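Local coordinates for protein NAD-dependent aldehyde dehydrogenase (Sinorhizobium meliloti, PDB 3U4J) that probably oxidises aldehydes with NAD or NADP as the electron acceptor, assembles as a tetramer and binds calcium, at residues A[163-168]-A[243-248]; A[191-196]-A[220-225]; A[277-282]-A[433-438]; A[422-427]-A[448-453]. All blocks are in the same frame, centred on the assembly; numbering follows the deposited sequence.

Contact 1: A[163-168]-A[243-248]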
loop_
_atom_site.group_PDB
_atom_site.type_symbol
_atom_site.label_atom_id
_atom_site.label_comp_id
_atom_site.label_asym_id
_atom_site.label_seq_id
_atom_site.Cartn_x
_atom_site.Cartn_y
_atom_site.Cartn_z
ATOM N N GLY A 163 -21.053 6.289 5.524
ATOM C CA GLY A 163 -22.174 7.029 6.172
ATOM C C GLY A 163 -22.902 6.177 7.197
ATOM O O GLY A 163 -22.304 5.732 8.161
ATOM N N VAL A 164 -24.195 5.930 6.987
ATOM C CA VAL A 164 -24.995 5.155 7.932
ATOM C C VAL A 164 -25.038 3.719 7.484
ATOM O O VAL A 164 -25.489 3.413 6.367
ATOM C CB VAL A 164 -26.457 5.679 8.015
ATOM C CG1 VAL A 164 -27.303 4.811 8.972
ATOM C CG2 VAL A 164 -26.468 7.158 8.420
ATOM N N VAL A 165 -24.632 2.828 8.391
ATOM C CA VAL A 165 -24.534 1.426 8.108
ATOM C C VAL A 165 -25.476 0.638 9.012
ATOM O O VAL A 165 -25.375 0.705 10.242
ATOM C CB VAL A 165 -23.090 0.924 8.384
ATOM C CG1 VAL A 165 -22.963 -0.560 7.995
ATOM C CG2 VAL A 165 -22.076 1.749 7.604
ATOM N N GLY A 166 -26.355 -0.148 8.415
ATOM C CA GLY A 166 -27.123 -1.131 9.192
ATOM C C GLY A 166 -26.375 -2.448 9.303
ATOM O O GLY A 166 -26.024 -3.048 8.292
ATOM N N ILE A 167 -26.156 -2.909 10.530
ATOM C CA ILE A 167 -25.402 -4.130 10.785
ATOM C C ILE A 167 -26.300 -5.196 11.420
ATOM O O ILE A 167 -26.795 -5.008 12.512
ATOM C CB ILE A 167 -24.185 -3.830 11.696
ATOM C CG1 ILE A 167 -23.311 -2.730 11.061
ATOM C CG2 ILE A 167 -23.380 -5.121 11.981
ATOM C CD1 ILE A 167 -22.134 -2.270 11.960
ATOM N N ILE A 168 -26.505 -6.307 10.727
ATOM C CA ILE A 168 -27.394 -7.394 11.178
ATOM C C ILE A 168 -26.535 -8.592 11.485
ATOM O O ILE A 168 -25.757 -9.048 10.624
ATOM C CB ILE A 168 -28.457 -7.756 10.111
ATOM C CG1 ILE A 168 -29.245 -6.501 9.733
ATOM C CG2 ILE A 168 -29.389 -8.914 10.607
ATOM C CD1 ILE A 168 -30.061 -6.616 8.415
HETATM N N MSE A 243 -25.675 1.598 3.651
HETATM C CA MSE A 243 -25.114 0.277 3.507
HETATM C C MSE A 243 -25.733 -0.678 4.489
HETATM O O MSE A 243 -26.007 -0.303 5.627
HETATM C CB MSE A 243 -23.601 0.338 3.796
HETATM C CG MSE A 243 -22.937 -1.011 3.690
HETATM SE SE MSE A 243 -20.974 -0.773 3.727
HETATM C CE MSE A 243 -20.549 -2.711 3.635
ATOM N N VAL A 244 -25.918 -1.921 4.062
ATOM C CA VAL A 244 -26.298 -3.013 4.973
ATOM C C VAL A 244 -25.184 -4.042 5.009
ATOM O O VAL A 244 -24.714 -4.500 3.950
ATOM C CB VAL A 244 -27.577 -3.751 4.497
ATOM C CG1 VAL A 244 -27.982 -4.794 5.512
ATOM C CG2 VAL A 244 -28.722 -2.749 4.318
ATOM N N ALA A 245 -24.760 -4.387 6.216
ATOM C CA ALA A 245 -23.734 -5.401 6.433
ATOM C C ALA A 245 -24.447 -6.530 7.154
ATOM O O ALA A 245 -24.772 -6.391 8.331
ATOM C CB ALA A 245 -22.624 -4.846 7.308
ATOM N N PHE A 246 -24.686 -7.627 6.451
ATOM C CA PHE A 246 -25.471 -8.748 6.970
ATOM C C PHE A 246 -24.588 -9.973 7.136
ATOM O O PHE A 246 -23.751 -10.278 6.259
ATOM C CB PHE A 246 -26.649 -9.073 6.003
ATOM C CG PHE A 246 -27.369 -10.358 6.355
ATOM C CD1 PHE A 246 -28.407 -10.361 7.307
ATOM C CD2 PHE A 246 -26.972 -11.570 5.781
ATOM C CE1 PHE A 246 -29.074 -11.565 7.665
ATOM C CE2 PHE A 246 -27.620 -12.772 6.116
ATOM C CZ PHE A 246 -28.678 -12.764 7.068
ATOM N N THR A 247 -24.784 -10.686 8.236
ATOM C CA THR A 247 -24.139 -11.945 8.462
ATOM C C THR A 247 -25.207 -12.957 8.882
ATOM O O THR A 247 -25.948 -12.725 9.840
ATOM C CB THR A 247 -23.032 -11.818 9.557
ATOM O OG1 THR A 247 -22.104 -10.767 9.181
ATOM C CG2 THR A 247 -22.290 -13.176 9.736
ATOM N N GLY A 248 -25.303 -14.061 8.149
ATOM C CA GLY A 248 -26.315 -15.087 8.452
ATOM C C GLY A 248 -26.459 -16.046 7.289
ATOM O O GLY A 248 -25.493 -16.281 6.569
HETATM O O HOH W 1 -23.029 -8.321 9.965
#
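Ile168 meets both Phe246 and Val244, and does so with two different branches. Its CG1 stands beside the backbone N (chi1 -56°) while CG2 is anti to that nitrogen, a setting that sends the branches apart. CG2 of Ile168 rests 3.7 Å from CD1 of Phe246, approaching the ring at a slant, and CD1 of Ile168, at the end of an extended CG1 branch, lies 4.0 Å from CG1 of Val244. Beside Val244 the same face carries no side chain at Gly166, and Val244 CG1 lies next to that glycine's carbonyl oxygen. The other face holds Val165, Ile167, Met243 (a selenomethionine) and Ala245. Here the packing is looser: CG1 of Val165 touches CG of Met243 at 4.3 Å, and the short Ala245 CB is flanked by Val165 CG1 and Ile167 CG1. The selenium end of Met243 leads off toward Tyr488.

The strands are parallel, inclined by 19°. Met243 O and Ala245 O accept from Gly166 N and Ile168 N, and Ala245 N returns a nearly straight bond of 2.8 Å to Gly166 O (173°). Beyond it, Thr247 N bonds to Ile168 O. A water donates to Ile168 O at 2.9 Å and to Ala245 O at 3.1 Å, and also bonds to Thr247 OG1, whose other partner is Arg181.

Helix 250-261 covers the Ile168 and Phe246 face through Val252 and Leu256, helix 174-187 lies against Ile167 and Thr247, and strand 191-195 continues the sheet on the far edge of strand 153-168.

Contact 2: A[191-196]-A[220-225]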
loop_
_atom_site.group_PDB
_atom_site.type_symbol
_atom_site.label_atom_id
_atom_site.label_comp_id
_atom_site.label_asym_id
_atom_site.label_seq_id
_atom_site.Cartn_x
_atom_site.Cartn_y
_atom_site.Cartn_z
ATOM N N THR A 191 -21.628 5.914 11.154
ATOM C CA THR A 191 -22.471 5.693 12.326
ATOM C C THR A 191 -23.272 4.452 11.993
ATOM O O THR A 191 -23.430 4.115 10.810
ATOM C CB THR A 191 -23.427 6.882 12.571
ATOM O OG1 THR A 191 -24.228 7.105 11.394
ATOM C CG2 THR A 191 -22.620 8.119 12.845
ATOM N N VAL A 192 -23.761 3.755 13.015
ATOM C CA VAL A 192 -24.337 2.439 12.776
ATOM C C VAL A 192 -25.636 2.179 13.537
ATOM O O VAL A 192 -25.875 2.753 14.610
ATOM C CB VAL A 192 -23.332 1.293 13.126
ATOM C CG1 VAL A 192 -22.018 1.480 12.393
ATOM C CG2 VAL A 192 -23.126 1.148 14.638
ATOM N N VAL A 193 -26.453 1.298 12.974
ATOM C CA VAL A 193 -27.540 0.693 13.705
ATOM C C VAL A 193 -27.296 -0.802 13.693
ATOM O O VAL A 193 -27.247 -1.430 12.622
ATOM C CB VAL A 193 -28.946 1.031 13.090
ATOM C CG1 VAL A 193 -30.055 0.333 13.859
ATOM C CG2 VAL A 193 -29.185 2.561 13.095
ATOM N N LEU A 194 -27.132 -1.354 14.886
ATOM C CA LEU A 194 -26.810 -2.761 15.084
ATOM C C LEU A 194 -28.091 -3.500 15.415
ATOM O O LEU A 194 -28.795 -3.118 16.352
ATOM C CB LEU A 194 -25.819 -2.936 16.259
ATOM C CG LEU A 194 -25.393 -4.363 16.673
ATOM C CD1 LEU A 194 -24.757 -5.080 15.503
ATOM C CD2 LEU A 194 -24.433 -4.364 17.852
ATOM N N LYS A 195 -28.375 -4.556 14.646
ATOM C CA LYS A 195 -29.512 -5.434 14.883
ATOM C C LYS A 195 -29.058 -6.881 15.164
ATOM O O LYS A 195 -28.734 -7.619 14.227
ATOM C CB LYS A 195 -30.430 -5.404 13.663
ATOM C CG LYS A 195 -31.864 -5.811 13.980
ATOM C CD LYS A 195 -32.061 -7.251 13.849
ATOM C CE LYS A 195 -33.266 -7.674 14.686
ATOM N NZ LYS A 195 -33.169 -9.143 14.803
ATOM N N PRO A 196 -28.980 -7.280 16.444
ATOM C CA PRO A 196 -28.565 -8.668 16.692
ATOM C C PRO A 196 -29.757 -9.625 16.615
ATOM O O PRO A 196 -30.918 -9.186 16.492
ATOM C CB PRO A 196 -28.001 -8.617 18.101
ATOM C CG PRO A 196 -28.785 -7.488 18.763
ATOM C CD PRO A 196 -29.144 -6.511 17.694
ATOM N N VAL A 220 -23.930 7.560 17.301
ATOM C CA VAL A 220 -22.873 6.871 16.511
ATOM C C VAL A 220 -23.112 5.363 16.508
ATOM O O VAL A 220 -22.940 4.704 15.487
ATOM C CB VAL A 220 -21.463 7.162 17.030
ATOM C CG1 VAL A 220 -20.414 6.320 16.244
ATOM C CG2 VAL A 220 -21.129 8.639 16.884
ATOM N N PHE A 221 -23.507 4.822 17.652
ATOM C CA PHE A 221 -23.646 3.373 17.807
ATOM C C PHE A 221 -24.993 3.137 18.497
ATOM O O PHE A 221 -25.146 3.366 19.701
ATOM C CB PHE A 221 -22.435 2.844 18.622
ATOM C CG PHE A 221 -22.389 1.325 18.833
ATOM C CD1 PHE A 221 -23.368 0.467 18.344
ATOM C CD2 PHE A 221 -21.340 0.775 19.593
ATOM C CE1 PHE A 221 -23.295 -0.916 18.585
ATOM C CE2 PHE A 221 -21.248 -0.600 19.822
ATOM C CZ PHE A 221 -22.234 -1.450 19.331
ATOM N N ASN A 222 -25.975 2.698 17.710
ATOM C CA ASN A 222 -27.341 2.467 18.187
ATOM C C ASN A 222 -27.609 0.977 18.071
ATOM O O ASN A 222 -27.037 0.319 17.191
ATOM C CB ASN A 222 -28.335 3.186 17.255
ATOM C CG ASN A 222 -28.031 4.650 17.109
ATOM O OD1 ASN A 222 -28.382 5.442 17.970
ATOM N ND2 ASN A 222 -27.378 5.023 16.009
ATOM N N VAL A 223 -28.489 0.447 18.920
ATOM C CA VAL A 223 -28.844 -0.965 18.825
ATOM C C VAL A 223 -30.364 -1.107 18.916
ATOM O O VAL A 223 -30.979 -0.527 19.806
ATOM C CB VAL A 223 -28.203 -1.815 19.942
ATOM C CG1 VAL A 223 -28.539 -3.306 19.792
ATOM C CG2 VAL A 223 -26.717 -1.702 19.861
ATOM N N VAL A 224 -30.924 -1.931 18.026
ATOM C CA VAL A 224 -32.348 -2.244 18.028
ATOM C C VAL A 224 -32.492 -3.763 18.093
ATOM O O VAL A 224 -31.610 -4.501 17.636
ATOM C CB VAL A 224 -33.083 -1.643 16.792
ATOM C CG1 VAL A 224 -33.085 -0.125 16.863
ATOM C CG2 VAL A 224 -32.445 -2.111 15.474
ATOM N N THR A 225 -33.588 -4.222 18.687
ATOM C CA THR A 225 -33.823 -5.643 18.879
ATOM C C THR A 225 -35.230 -5.999 18.385
ATOM O O THR A 225 -36.133 -5.139 18.318
ATOM C CB THR A 225 -33.650 -6.053 20.362
ATOM O OG1 THR A 225 -34.558 -5.296 21.189
ATOM C CG2 THR A 225 -32.196 -5.782 20.834
#
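Asn222 holds the carbonyl of Val192 with two donors of one residue. Followed outward, its CB lies 3.6 Å from Val192 O. CG stands beside the backbone N (chi1 -55°), which turns the amide back toward the oxygen that the main chain already uses. At the tip, ND2 of Asn222 donates to Val192 O at 3.1 Å, while Asn222 N reaches that oxygen from the opposite face of its carbonyl plane. ND2 also bonds to Gly219 O, and OD1 accepts from the backbone N of Asp28; the amide is thus fixed at both ends in a buried setting. A leucine here would probably leave Val192 O with one of its two donors and Gly219 O and Asp28 N without their side-chain partner.

Elsewhere the parallel ladder is regular, with Val192 N on Val220 O, Leu194 N on Asn222 O and Val224 N on Leu194 O. Leu194 and Phe221 run side by side on one face: CD2 of Leu194 comes to the ring edge, in its plane, 3.7 Å from CE1 of Phe221. Leu194 CB also packs on CG2 of Val223 at 3.9 Å. On the other face CG1 of Val193 meets CG2 of Val224 at 3.8 Å. Where the first strand ends, Pro196 CD lies 3.2 Å from Val224 O.

Helix 202-214 covers the Phe221 and Val223 face and helix 60-75 the Asn222 and Val224 face. Strand 191-195, helix 202-214 and strand 221-223 form a beta-alpha-beta crossover, as in the Rossmann-type cofactor domain of aldehyde dehydrogenases.

Contact 3: A[277-282]-A[433-438]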
loop_
_atom_site.group_PDB
_atom_site.type_symbol
_atom_site.label_atom_id
_atom_site.label_comp_id
_atom_site.label_asym_id
_atom_site.label_seq_id
_atom_site.Cartn_x
_atom_site.Cartn_y
_atom_site.Cartn_z
ATOM N N GLN A 277 -12.112 -29.835 5.121
ATOM C CA GLN A 277 -10.728 -30.020 5.518
ATOM C C GLN A 277 -10.147 -31.190 4.710
ATOM O O GLN A 277 -10.725 -32.284 4.684
ATOM C CB GLN A 277 -10.609 -30.317 7.008
ATOM C CG GLN A 277 -11.198 -29.225 7.899
ATOM C CD GLN A 277 -10.504 -29.138 9.236
ATOM O OE1 GLN A 277 -9.324 -28.781 9.306
ATOM N NE2 GLN A 277 -11.242 -29.423 10.319
ATOM N N ILE A 278 -8.999 -30.957 4.084
ATOM C CA ILE A 278 -8.365 -31.964 3.226
ATOM C C ILE A 278 -7.158 -32.442 3.988
ATOM O O ILE A 278 -6.312 -31.628 4.361
ATOM C CB ILE A 278 -7.875 -31.375 1.872
ATOM C CG1 ILE A 278 -9.028 -30.784 1.036
ATOM C CG2 ILE A 278 -7.191 -32.486 1.031
ATOM C CD1 ILE A 278 -9.754 -29.608 1.693
ATOM N N VAL A 279 -7.107 -33.755 4.230
ATOM C CA VAL A 279 -6.038 -34.373 4.970
ATOM C C VAL A 279 -5.305 -35.348 4.047
ATOM O O VAL A 279 -5.846 -36.392 3.613
ATOM C CB VAL A 279 -6.530 -35.095 6.225
ATOM C CG1 VAL A 279 -5.334 -35.574 7.081
ATOM C CG2 VAL A 279 -7.407 -34.167 7.037
ATOM N N PHE A 280 -4.075 -34.959 3.726
ATOM C CA PHE A 280 -3.213 -35.766 2.884
ATOM C C PHE A 280 -2.496 -36.792 3.699
ATOM O O PHE A 280 -2.284 -36.611 4.906
ATOM C CB PHE A 280 -2.215 -34.870 2.133
ATOM C CG PHE A 280 -2.844 -34.133 1.017
ATOM C CD1 PHE A 280 -3.024 -34.740 -0.214
ATOM C CD2 PHE A 280 -3.296 -32.819 1.196
ATOM C CE1 PHE A 280 -3.625 -34.048 -1.270
ATOM C CE2 PHE A 280 -3.896 -32.120 0.153
ATOM C CZ PHE A 280 -4.043 -32.728 -1.088
ATOM N N ALA A 281 -2.112 -37.869 3.013
ATOM C CA ALA A 281 -1.421 -38.993 3.626
ATOM C C ALA A 281 -0.175 -38.582 4.404
ATOM O O ALA A 281 0.192 -39.236 5.382
ATOM C CB ALA A 281 -1.076 -40.047 2.553
ATOM N N ASP A 282 0.462 -37.478 4.018
ATOM C CA ASP A 282 1.679 -37.048 4.706
ATOM C C ASP A 282 1.426 -36.016 5.811
ATOM O O ASP A 282 2.361 -35.361 6.274
ATOM C CB ASP A 282 2.716 -36.515 3.701
ATOM C CG ASP A 282 2.227 -35.304 2.941
ATOM O OD1 ASP A 282 1.274 -34.609 3.386
ATOM O OD2 ASP A 282 2.803 -35.049 1.872
ATOM N N SER A 433 -9.472 -25.952 4.853
ATOM C CA SER A 433 -8.178 -26.247 5.430
ATOM C C SER A 433 -7.502 -27.355 4.644
ATOM O O SER A 433 -8.168 -28.291 4.216
ATOM C CB SER A 433 -8.326 -26.780 6.849
ATOM O OG SER A 433 -8.729 -25.767 7.736
ATOM N N VAL A 434 -6.178 -27.264 4.521
ATOM C CA VAL A 434 -5.339 -28.328 3.955
ATOM C C VAL A 434 -4.337 -28.765 5.024
ATOM O O VAL A 434 -3.649 -27.918 5.638
ATOM C CB VAL A 434 -4.613 -27.881 2.659
ATOM C CG1 VAL A 434 -3.656 -28.976 2.169
ATOM C CG2 VAL A 434 -5.632 -27.569 1.582
ATOM N N TRP A 435 -4.304 -30.074 5.289
ATOM C CA TRP A 435 -3.312 -30.672 6.189
ATOM C C TRP A 435 -2.304 -31.522 5.406
ATOM O O TRP A 435 -2.682 -32.512 4.782
ATOM C CB TRP A 435 -4.002 -31.515 7.267
ATOM C CG TRP A 435 -4.959 -30.724 8.178
ATOM C CD1 TRP A 435 -6.217 -30.324 7.880
ATOM C CD2 TRP A 435 -4.690 -30.254 9.514
ATOM N NE1 TRP A 435 -6.772 -29.637 8.956
ATOM C CE2 TRP A 435 -5.853 -29.590 9.971
ATOM C CE3 TRP A 435 -3.587 -30.358 10.377
ATOM C CZ2 TRP A 435 -5.941 -29.005 11.245
ATOM C CZ3 TRP A 435 -3.680 -29.797 11.646
ATOM C CH2 TRP A 435 -4.849 -29.116 12.063
ATOM N N SER A 436 -1.030 -31.114 5.419
ATOM C CA SER A 436 0.036 -31.785 4.661
ATOM C C SER A 436 1.374 -31.246 5.144
ATOM O O SER A 436 1.453 -30.092 5.578
ATOM C CB SER A 436 -0.124 -31.560 3.156
ATOM O OG SER A 436 0.994 -32.089 2.448
ATOM N N THR A 437 2.428 -32.068 5.093
ATOM C CA THR A 437 3.773 -31.597 5.467
ATOM C C THR A 437 4.567 -31.264 4.197
ATOM O O THR A 437 5.747 -30.906 4.265
ATOM C CB THR A 437 4.554 -32.702 6.220
ATOM O OG1 THR A 437 4.334 -33.954 5.535
ATOM C CG2 THR A 437 4.096 -32.796 7.669
ATOM N N ASN A 438 3.916 -31.376 3.037
ATOM C CA ASN A 438 4.580 -31.220 1.745
ATOM C C ASN A 438 4.410 -29.795 1.218
ATOM O O ASN A 438 3.275 -29.351 1.036
ATOM C CB ASN A 438 3.962 -32.210 0.736
ATOM C CG ASN A 438 4.714 -32.273 -0.603
ATOM O OD1 ASN A 438 5.346 -33.300 -0.927
ATOM N ND2 ASN A 438 4.623 -31.216 -1.399
#
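Gln277, Ile278 and Val279 pair in parallel with Ser433, Val434 and Trp435, the strand axes only 11° apart, through Ile278 N to Ser433 O, Trp435 N to Ile278 O and Phe280 N to Trp435 O. On one face Gln277 runs alongside Trp435. NE1 of Trp435 donates to OE1 of Gln277 at 2.7 Å and almost straight (168°), with OE1 in the ring plane, although the nitrogen stands above the plane of the amide. Gln277 NE2 bonds to Gly291 O in helix 285-297, so both ends of the amide are engaged. Val279 CG2 packs on Trp435 CD1 at 4.1 Å.

These are neighbouring strands of the alpha/beta sheet that also includes strand 307-313, an arrangement consistent with the catalytic domain of the aldehyde dehydrogenase family. On the opposite face, CG1 of Val434 meets the Phe280 ring at its edge, 3.7 Å from CE2, and Phe413 makes an edge-to-face contact with that ring.

Past the strands Asp282 takes over. Its CG sits between the backbone N and the carbonyl carbon (chi1 62°), bringing Asp282 OD1 to Ser436 OG, which donates at 2.7 Å on the syn side. Thr437 N reaches Asp282 OD1 as well, from above the carboxylate plane, at 3.3 Å. Ser436 OG in turn accepts from Asn438 N at 3.1 Å, an ST turn just ahead of helix 439-448.

Contact 4: A[422-427]-A[448-453]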
loop_
_atom_site.group_PDB
_atom_site.type_symbol
_atom_site.label_atom_id
_atom_site.label_comp_id
_atom_site.label_asym_id
_atom_site.label_seq_id
_atom_site.Cartn_x
_atom_site.Cartn_y
_atom_site.Cartn_z
ATOM N N LEU A 422 -13.197 -32.101 -5.537
ATOM C CA LEU A 422 -14.210 -32.351 -4.485
ATOM C C LEU A 422 -14.442 -31.112 -3.613
ATOM O O LEU A 422 -15.605 -30.724 -3.338
ATOM C CB LEU A 422 -13.813 -33.545 -3.609
ATOM C CG LEU A 422 -13.957 -34.917 -4.284
ATOM C CD1 LEU A 422 -13.340 -36.022 -3.414
ATOM C CD2 LEU A 422 -15.418 -35.260 -4.589
ATOM N N ALA A 423 -13.347 -30.487 -3.186
ATOM C CA ALA A 423 -13.421 -29.293 -2.353
ATOM C C ALA A 423 -14.236 -28.202 -3.033
ATOM O O ALA A 423 -15.076 -27.570 -2.387
ATOM C CB ALA A 423 -11.988 -28.768 -1.981
ATOM N N ASN A 424 -14.013 -28.016 -4.337
ATOM C CA ASN A 424 -14.685 -26.975 -5.143
ATOM C C ASN A 424 -16.098 -27.285 -5.676
ATOM O O ASN A 424 -16.754 -26.407 -6.237
ATOM C CB ASN A 424 -13.790 -26.585 -6.322
ATOM C CG ASN A 424 -12.619 -25.710 -5.898
ATOM O OD1 ASN A 424 -12.642 -25.075 -4.830
ATOM N ND2 ASN A 424 -11.588 -25.668 -6.724
ATOM N N ALA A 425 -16.546 -28.531 -5.503
ATOM C CA ALA A 425 -17.833 -29.003 -6.013
ATOM C C ALA A 425 -18.925 -28.546 -5.061
ATOM O O ALA A 425 -19.694 -29.353 -4.551
ATOM C CB ALA A 425 -17.848 -30.533 -6.112
ATOM N N THR A 426 -18.992 -27.241 -4.827
ATOM C CA THR A 426 -19.952 -26.681 -3.900
ATOM C C THR A 426 -20.375 -25.338 -4.471
ATOM O O THR A 426 -19.616 -24.710 -5.222
ATOM C CB THR A 426 -19.311 -26.521 -2.501
ATOM O OG1 THR A 426 -20.194 -25.798 -1.638
ATOM C CG2 THR A 426 -17.944 -25.784 -2.598
ATOM N N GLU A 427 -21.586 -24.886 -4.146
ATOM C CA GLU A 427 -21.944 -23.497 -4.454
ATOM C C GLU A 427 -21.335 -22.492 -3.451
ATOM O O GLU A 427 -21.352 -21.280 -3.685
ATOM C CB GLU A 427 -23.475 -23.337 -4.539
ATOM C CG GLU A 427 -24.084 -24.106 -5.719
ATOM C CD GLU A 427 -25.591 -23.939 -5.836
ATOM O OE1 GLU A 427 -26.111 -22.834 -5.546
ATOM O OE2 GLU A 427 -26.253 -24.925 -6.240
ATOM N N ARG A 448 -5.538 -23.445 -5.206
ATOM C CA ARG A 448 -6.556 -23.924 -6.151
ATOM C C ARG A 448 -7.966 -24.043 -5.567
ATOM O O ARG A 448 -8.916 -24.206 -6.313
ATOM C CB ARG A 448 -6.119 -25.259 -6.771
ATOM C CG ARG A 448 -5.006 -25.052 -7.797
ATOM C CD ARG A 448 -4.168 -26.286 -8.064
ATOM N NE ARG A 448 -2.972 -25.897 -8.833
ATOM C CZ ARG A 448 -2.120 -26.773 -9.381
ATOM N NH1 ARG A 448 -2.311 -28.092 -9.228
ATOM N NH2 ARG A 448 -1.084 -26.340 -10.076
ATOM N N ILE A 449 -8.101 -23.964 -4.248
ATOM C CA ILE A 449 -9.438 -24.074 -3.624
ATOM C C ILE A 449 -10.104 -22.691 -3.635
ATOM O O ILE A 449 -9.482 -21.700 -3.241
ATOM C CB ILE A 449 -9.366 -24.676 -2.210
ATOM C CG1 ILE A 449 -8.939 -26.150 -2.323
ATOM C CG2 ILE A 449 -10.715 -24.555 -1.485
ATOM C CD1 ILE A 449 -8.564 -26.806 -0.984
ATOM N N ARG A 450 -11.346 -22.630 -4.127
ATOM C CA ARG A 450 -12.063 -21.355 -4.263
ATOM C C ARG A 450 -12.800 -20.966 -2.985
ATOM O O ARG A 450 -14.018 -21.098 -2.886
ATOM C CB ARG A 450 -12.988 -21.401 -5.484
ATOM C CG ARG A 450 -12.185 -21.521 -6.768
ATOM C CD ARG A 450 -13.064 -21.951 -7.913
ATOM N NE ARG A 450 -12.320 -22.003 -9.180
ATOM C CZ ARG A 450 -12.906 -22.133 -10.371
ATOM N NH1 ARG A 450 -14.239 -22.221 -10.441
ATOM N NH2 ARG A 450 -12.173 -22.159 -11.483
ATOM N N ALA A 451 -12.036 -20.521 -1.992
ATOM C CA ALA A 451 -12.584 -20.137 -0.696
ATOM C C ALA A 451 -11.755 -18.973 -0.154
ATOM O O ALA A 451 -10.554 -18.910 -0.402
ATOM C CB ALA A 451 -12.542 -21.298 0.275
ATOM N N GLY A 452 -12.405 -18.048 0.549
ATOM C CA GLY A 452 -11.752 -16.802 1.016
ATOM C C GLY A 452 -10.983 -16.897 2.308
ATOM O O GLY A 452 -10.059 -16.112 2.535
ATOM N N ARG A 453 -11.352 -17.848 3.169
ATOM C CA ARG A 453 -10.730 -17.990 4.483
ATOM C C ARG A 453 -10.086 -19.370 4.485
ATOM O O ARG A 453 -10.794 -20.390 4.558
ATOM C CB ARG A 453 -11.774 -17.870 5.614
ATOM C CG ARG A 453 -12.522 -16.531 5.629
ATOM C CD ARG A 453 -13.621 -16.485 6.688
ATOM N NE ARG A 453 -13.087 -16.405 8.071
ATOM C CZ ARG A 453 -13.835 -16.092 9.136
ATOM N NH1 ARG A 453 -15.113 -15.764 8.965
ATOM N NH2 ARG A 453 -13.310 -16.046 10.361
HETATM O O HOH W 2 -15.944 -23.793 -8.207
#
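Asn424 and Ala423, in the last part of helix 416-424, meet Arg448, Ile449 and Arg450, where the chain leaves helix 439-448. That helix is the crossover between parallel strands 431-435 and 453-456, so the contact joins one helix to the return loop of a beta-alpha-beta unit.

Two hydrogen bonds carry it, both made by one side-chain amide. Asn424 OD1 accepts from Arg450 N at 2.9 Å in a practically straight bond (177°), and Asn424 ND2 donates to Arg448 O at 3.1 Å, with that oxygen in the plane of the amide. The amide thus spans the peptide groups on both sides of Ile449 and uses one donor and one acceptor of the main chain. With CG beside the backbone N (chi1 -75°), the Asn424 amide is directed at this loop. An alanine in its place would probably leave Arg450 N and Arg448 O without these partners and free the loop to shift against the segment 422-427.

The apolar part is small: Ala423 CB lies 4.0 Å from CG1 of Ile449. Ile449 continues inward to Ile278 and Val434, and Ala423 to Pro276 and Leu311.

The charged groups face neighbouring subunits. Arg448 NH2 forms a salt bridge with Asp151 of the fourth subunit and Arg450 NH2 one with Asp75 of the third. The Arg450 chain runs extended past the Asn424 amide, its CB 3.7 Å from OD1 of Asn424. At its end, NH1 of Arg450 donates at 3.2 Å to a water, which makes a weak bond of 3.4 Å to Asn424 O.

The four contacts form two pairs. Contacts 1 and 2 share a sheet, their centres 9 Å apart, and join along strands 153-168 and 191-195: Ile167 O lies 2.7 Å from Lys195 N and Ile167 N 2.8 Å from Val193 O, both probable hydrogen bonds. Contacts 3 and 4, with centres 15 Å apart, belong to the sheet containing strands 275-279 and 431-435 and to the helix and loop beside it; CD1 of Ile449 packs against Val434 CG2 at 4.0 Å and against Ile278 CD1. Between the pairs, contacts 1 and 4 come closest, nearest atoms about 8 Å apart, whereas the centres of contacts 2 and 3 are 42 Å apart. All four lie away from the calcium ion at Leu17 and Glu50.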